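Local coordinates for protein putative oxygenase (Streptomyces coelicolor, PDB 2OG5) that catalyses the iron(II)- and 2-oxoglutarate-dependent 3-hydroxylation of free L-asparagine, giving the (2S,3S)-3-hydroxyasparagine built into a calcium-dependent lipopeptide antibiotic, at residues D44-L55 with A72-L83. Residues are numbered along the deposited sequence; the frame is centred on the assembly and turned at random.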
loop_
_atom_site.group_PDB
_atom_site.type_symbol
_atom_site.label_atom_id
_atom_site.label_comp_id
_atom_site.label_asym_id
_atom_site.label_seq_id
_atom_site.Cartn_x
_atom_site.Cartn_y
_atom_site.Cartn_z
ATOM N N ASP A 44 0.518 -16.161 -19.332
ATOM C CA ASP A 44 1.213 -15.149 -18.537
ATOM C C ASP A 44 1.345 -15.550 -17.065
ATOM O O ASP A 44 2.387 -15.313 -16.452
ATOM C CB ASP A 44 0.501 -13.801 -18.647
ATOM C CG ASP A 44 0.692 -13.140 -20.010
ATOM O OD1 ASP A 44 1.532 -13.603 -20.809
ATOM O OD2 ASP A 44 0.000 -12.137 -20.278
ATOM N N ALA A 45 0.299 -16.159 -16.506
ATOM C CA ALA A 45 0.325 -16.622 -15.113
ATOM C C ALA A 45 1.404 -17.686 -14.906
ATOM O O ALA A 45 2.108 -17.686 -13.891
ATOM C CB ALA A 45 -1.042 -17.162 -14.709
ATOM N N GLU A 46 1.529 -18.597 -15.870
ATOM C CA GLU A 46 2.559 -19.633 -15.808
ATOM C C GLU A 46 3.981 -19.069 -15.907
ATOM O O GLU A 46 4.893 -19.529 -15.210
ATOM C CB GLU A 46 2.324 -20.672 -16.906
ATOM C CG GLU A 46 1.103 -21.531 -16.642
ATOM C CD GLU A 46 0.779 -22.486 -17.785
ATOM O OE1 GLU A 46 1.383 -22.373 -18.878
ATOM O OE2 GLU A 46 -0.093 -23.357 -17.586
ATOM N N LEU A 47 4.167 -18.069 -16.760
ATOM C CA LEU A 47 5.479 -17.450 -16.934
ATOM C C LEU A 47 5.905 -16.709 -15.666
ATOM O O LEU A 47 7.033 -16.874 -15.195
ATOM C CB LEU A 47 5.473 -16.501 -18.132
ATOM C CG LEU A 47 6.755 -15.696 -18.379
ATOM C CD1 LEU A 47 7.997 -16.590 -18.392
ATOM C CD2 LEU A 47 6.650 -14.898 -19.682
ATOM N N VAL A 48 4.999 -15.913 -15.102
ATOM C CA VAL A 48 5.304 -15.181 -13.869
ATOM C C VAL A 48 5.587 -16.163 -12.725
ATOM O O VAL A 48 6.503 -15.945 -11.931
ATOM C CB VAL A 48 4.178 -14.187 -13.493
ATOM C CG1 VAL A 48 4.452 -13.540 -12.131
ATOM C CG2 VAL A 48 4.033 -13.110 -14.568
ATOM N N GLU A 49 4.836 -17.264 -12.668
ATOM C CA GLU A 49 5.079 -18.309 -11.670
ATOM C C GLU A 49 6.495 -18.877 -11.805
ATOM O O GLU A 49 7.201 -19.030 -10.814
ATOM C CB GLU A 49 4.032 -19.421 -11.800
ATOM C CG GLU A 49 4.185 -20.544 -10.780
ATOM C CD GLU A 49 3.183 -21.656 -10.980
ATOM O OE1 GLU A 49 2.970 -22.072 -12.143
ATOM O OE2 GLU A 49 2.623 -22.132 -9.969
ATOM N N GLU A 50 6.902 -19.181 -13.034
ATOM C CA GLU A 50 8.251 -19.690 -13.295
ATOM C C GLU A 50 9.312 -18.692 -12.849
ATOM O O GLU A 50 10.287 -19.053 -12.203
ATOM C CB GLU A 50 8.433 -19.995 -14.789
ATOM C CG GLU A 50 9.793 -20.593 -15.165
ATOM C CD GLU A 50 9.962 -20.826 -16.674
ATOM O OE1 GLU A 50 9.161 -20.287 -17.475
ATOM O OE2 GLU A 50 10.914 -21.549 -17.060
ATOM N N ILE A 51 9.109 -17.432 -13.215
ATOM C CA ILE A 51 10.051 -16.372 -12.878
ATOM C C ILE A 51 10.138 -16.174 -11.355
ATOM O O ILE A 51 11.228 -16.055 -10.803
ATOM C CB ILE A 51 9.648 -15.035 -13.552
ATOM C CG1 ILE A 51 9.763 -15.132 -15.079
ATOM C CG2 ILE A 51 10.539 -13.901 -13.066
ATOM C CD1 ILE A 51 8.967 -14.057 -15.820
ATOM N N ALA A 52 8.983 -16.145 -10.691
ATOM C CA ALA A 52 8.929 -15.951 -9.246
ATOM C C ALA A 52 9.593 -17.099 -8.494
ATOM O O ALA A 52 10.344 -16.868 -7.547
ATOM C CB ALA A 52 7.489 -15.778 -8.790
ATOM N N TRP A 53 9.336 -18.334 -8.922
ATOM C CA TRP A 53 9.959 -19.490 -8.270
ATOM C C TRP A 53 11.473 -19.501 -8.448
ATOM O O TRP A 53 12.204 -19.823 -7.514
ATOM C CB TRP A 53 9.351 -20.808 -8.767
ATOM C CG TRP A 53 8.138 -21.200 -8.003
ATOM C CD1 TRP A 53 6.854 -21.248 -8.465
ATOM C CD2 TRP A 53 8.082 -21.592 -6.624
ATOM N NE1 TRP A 53 6.003 -21.653 -7.461
ATOM C CE2 TRP A 53 6.731 -21.863 -6.319
ATOM C CE3 TRP A 53 9.044 -21.731 -5.614
ATOM C CZ2 TRP A 53 6.315 -22.274 -5.046
ATOM C CZ3 TRP A 53 8.631 -22.135 -4.348
ATOM C CH2 TRP A 53 7.276 -22.404 -4.076
ATOM N N LYS A 54 11.940 -19.161 -9.647
ATOM C CA LYS A 54 13.374 -19.086 -9.915
ATOM C C LYS A 54 14.045 -18.041 -9.020
ATOM O O LYS A 54 15.101 -18.288 -8.444
ATOM C CB LYS A 54 13.624 -18.775 -11.391
ATOM C CG LYS A 54 15.090 -18.783 -11.811
ATOM C CD LYS A 54 15.218 -18.588 -13.314
ATOM C CE LYS A 54 16.656 -18.278 -13.741
ATOM N NZ LYS A 54 16.707 -17.372 -14.940
ATOM N N LEU A 55 13.431 -16.868 -8.907
ATOM C CA LEU A 55 13.951 -15.830 -8.019
ATOM C C LEU A 55 13.961 -16.296 -6.564
ATOM O O LEU A 55 14.977 -16.188 -5.875
ATOM C CB LEU A 55 13.110 -14.559 -8.148
ATOM C CG LEU A 55 13.486 -13.366 -7.271
ATOM C CD1 LEU A 55 14.898 -12.878 -7.528
ATOM C CD2 LEU A 55 12.478 -12.264 -7.528
ATOM N N ALA A 72 15.582 -9.210 -8.199
ATOM C CA ALA A 72 14.162 -8.944 -8.433
ATOM C C ALA A 72 13.984 -7.949 -9.580
ATOM O O ALA A 72 13.105 -8.108 -10.426
ATOM C CB ALA A 72 13.500 -8.431 -7.147
ATOM N N ARG A 73 14.810 -6.909 -9.604
ATOM C CA ARG A 73 14.768 -5.924 -10.693
ATOM C C ARG A 73 15.019 -6.590 -12.043
ATOM O O ARG A 73 14.288 -6.370 -13.003
ATOM C CB ARG A 73 15.809 -4.833 -10.442
ATOM C CG ARG A 73 15.773 -3.672 -11.422
ATOM C CD ARG A 73 16.781 -2.592 -11.044
ATOM N NE ARG A 73 16.379 -2.023 -9.761
ATOM C CZ ARG A 73 17.005 -2.168 -8.603
ATOM N NH1 ARG A 73 18.154 -2.844 -8.491
ATOM N NH2 ARG A 73 16.455 -1.606 -7.532
ATOM N N ASN A 74 16.056 -7.413 -12.105
ATOM C CA ASN A 74 16.364 -8.135 -13.334
ATOM C C ASN A 74 15.251 -9.102 -13.730
ATOM O O ASN A 74 14.905 -9.215 -14.908
ATOM C CB ASN A 74 17.700 -8.864 -13.190
ATOM C CG ASN A 74 18.889 -7.901 -13.191
ATOM O OD1 ASN A 74 19.857 -8.093 -12.442
ATOM N ND2 ASN A 74 18.823 -6.872 -14.029
ATOM N N ALA A 75 14.674 -9.789 -12.751
ATOM C CA ALA A 75 13.605 -10.756 -13.018
ATOM C C ALA A 75 12.325 -10.060 -13.486
ATOM O O ALA A 75 11.591 -10.600 -14.309
ATOM C CB ALA A 75 13.339 -11.618 -11.783
ATOM N N TRP A 76 12.057 -8.859 -12.979
ATOM C CA TRP A 76 10.903 -8.099 -13.453
ATOM C C TRP A 76 10.917 -7.980 -14.983
ATOM O O TRP A 76 9.896 -8.097 -15.646
ATOM C CB TRP A 76 10.874 -6.702 -12.825
ATOM C CG TRP A 76 9.902 -5.816 -13.503
ATOM C CD1 TRP A 76 10.181 -4.829 -14.397
ATOM C CD2 TRP A 76 8.477 -5.874 -13.397
ATOM N NE1 TRP A 76 9.022 -4.252 -14.838
ATOM C CE2 TRP A 76 7.956 -4.874 -14.241
ATOM C CE3 TRP A 76 7.588 -6.670 -12.669
ATOM C CZ2 TRP A 76 6.579 -4.643 -14.365
ATOM C CZ3 TRP A 76 6.231 -6.435 -12.789
ATOM C CH2 TRP A 76 5.741 -5.437 -13.632
ATOM N N HIS A 77 12.094 -7.747 -15.546
ATOM C CA HIS A 77 12.189 -7.528 -16.981
ATOM C C HIS A 77 11.996 -8.780 -17.823
ATOM O O HIS A 77 11.878 -8.674 -19.045
ATOM C CB HIS A 77 13.481 -6.780 -17.297
ATOM C CG HIS A 77 13.413 -5.356 -16.859
ATOM N ND1 HIS A 77 12.617 -4.439 -17.505
ATOM C CD2 HIS A 77 13.946 -4.713 -15.794
ATOM C CE1 HIS A 77 12.691 -3.280 -16.875
ATOM N NE2 HIS A 77 13.484 -3.419 -15.831
ATOM N N ALA A 78 11.926 -9.945 -17.173
ATOM C CA ALA A 78 11.507 -11.190 -17.835
ATOM C C ALA A 78 9.980 -11.365 -17.905
ATOM O O ALA A 78 9.499 -12.257 -18.607
ATOM C CB ALA A 78 12.129 -12.403 -17.132
ATOM N N TRP A 79 9.213 -10.550 -17.174
ATOM C CA TRP A 79 7.746 -10.659 -17.205
ATOM C C TRP A 79 7.202 -10.445 -18.618
ATOM O O TRP A 79 7.828 -9.762 -19.430
ATOM C CB TRP A 79 7.066 -9.637 -16.288
ATOM C CG TRP A 79 7.083 -9.935 -14.825
ATOM C CD1 TRP A 79 8.130 -10.400 -14.095
ATOM C CD2 TRP A 79 6.004 -9.728 -13.898
ATOM N NE1 TRP A 79 7.770 -10.502 -12.762
ATOM C CE2 TRP A 79 6.470 -10.101 -12.620
ATOM C CE3 TRP A 79 4.692 -9.262 -14.027
ATOM C CZ2 TRP A 79 5.668 -10.022 -11.473
ATOM C CZ3 TRP A 79 3.892 -9.186 -12.888
ATOM C CH2 TRP A 79 4.383 -9.564 -11.629
ATOM N N PRO A 80 6.022 -11.013 -18.912
ATOM C CA PRO A 80 5.406 -10.740 -20.208
ATOM C C PRO A 80 5.198 -9.255 -20.475
ATOM O O PRO A 80 4.831 -8.502 -19.570
ATOM C CB PRO A 80 4.044 -11.439 -20.129
ATOM C CG PRO A 80 3.903 -11.968 -18.779
ATOM C CD PRO A 80 5.223 -11.932 -18.084
ATOM N N ALA A 81 5.418 -8.854 -21.720
ATOM C CA ALA A 81 5.272 -7.457 -22.114
ATOM C C ALA A 81 3.883 -6.910 -21.829
ATOM O O ALA A 81 3.734 -5.732 -21.521
ATOM C CB ALA A 81 5.608 -7.281 -23.598
ATOM N N THR A 82 2.858 -7.756 -21.955
ATOM C CA THR A 82 1.482 -7.341 -21.678
ATOM C C THR A 82 1.350 -6.729 -20.285
ATOM O O THR A 82 0.781 -5.650 -20.118
ATOM C CB THR A 82 0.517 -8.540 -21.772
ATOM O OG1 THR A 82 1.071 -9.644 -21.052
ATOM C CG2 THR A 82 0.318 -8.945 -23.211
ATOM N N LEU A 83 1.893 -7.417 -19.286
ATOM C CA LEU A 83 1.785 -6.979 -17.892
ATOM C C LEU A 83 2.684 -5.776 -17.623
ATOM O O LEU A 83 2.313 -4.881 -16.873
ATOM C CB LEU A 83 2.141 -8.126 -16.941
ATOM C CG LEU A 83 1.191 -9.335 -16.993
ATOM C CD1 LEU A 83 1.706 -10.479 -16.122
ATOM C CD2 LEU A 83 -0.212 -8.923 -16.561
#
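Helix 42-58 packs nearly antiparallel against helix 66-76 and the turn that leads out of it, forming an N-terminal helical pair. Val48 and Ile51 meet the indole of Trp79, which ends a type I turn from Trp76. With CG1 anti to the backbone N (chi1 174°), Val48 lays that methyl over the six-membered ring, 4.0 Å from its centroid in a CH-pi contact, while CG2 sits over the same face nearer its rim and also reaches Leu83 CD1 at 3.8 Å. Trp76 sets its CZ3 atom over the centre of the opposite face, so both faces are covered, and Met135 of helix 128-140 also touches Trp79. The two branches of Ile51 divide the work: CG2 packs on Ala75 CB at 3.8 Å, and CD1 presses on the turn, 3.4 Å from the carbonyl O of Ala78. Farther along, Leu55 spreads its methyls over Ala72, CD2 lying 3.8 Å from Ala72 CA. At the other end, Leu47 CD2 abuts Pro80 CD at 3.7 Å, and the carboxylate of Asp44 slides past the proline ring. Thr82 OG1 donates a hydrogen bond of 2.8 Å to Asp44 OD2, approaching from above the carboxylate plane, 43° out of it. This polar link ties helix 42-58 to the first turn of helix 81-92, for which Pro80 is the N-cap. The axes of segments 44-55 and 72-76 run at 161° and approach to 10.4 Å, as in an antiparallel helical hairpin, here well away from the metal site, which binds iron in the active jelly-roll oxygenase.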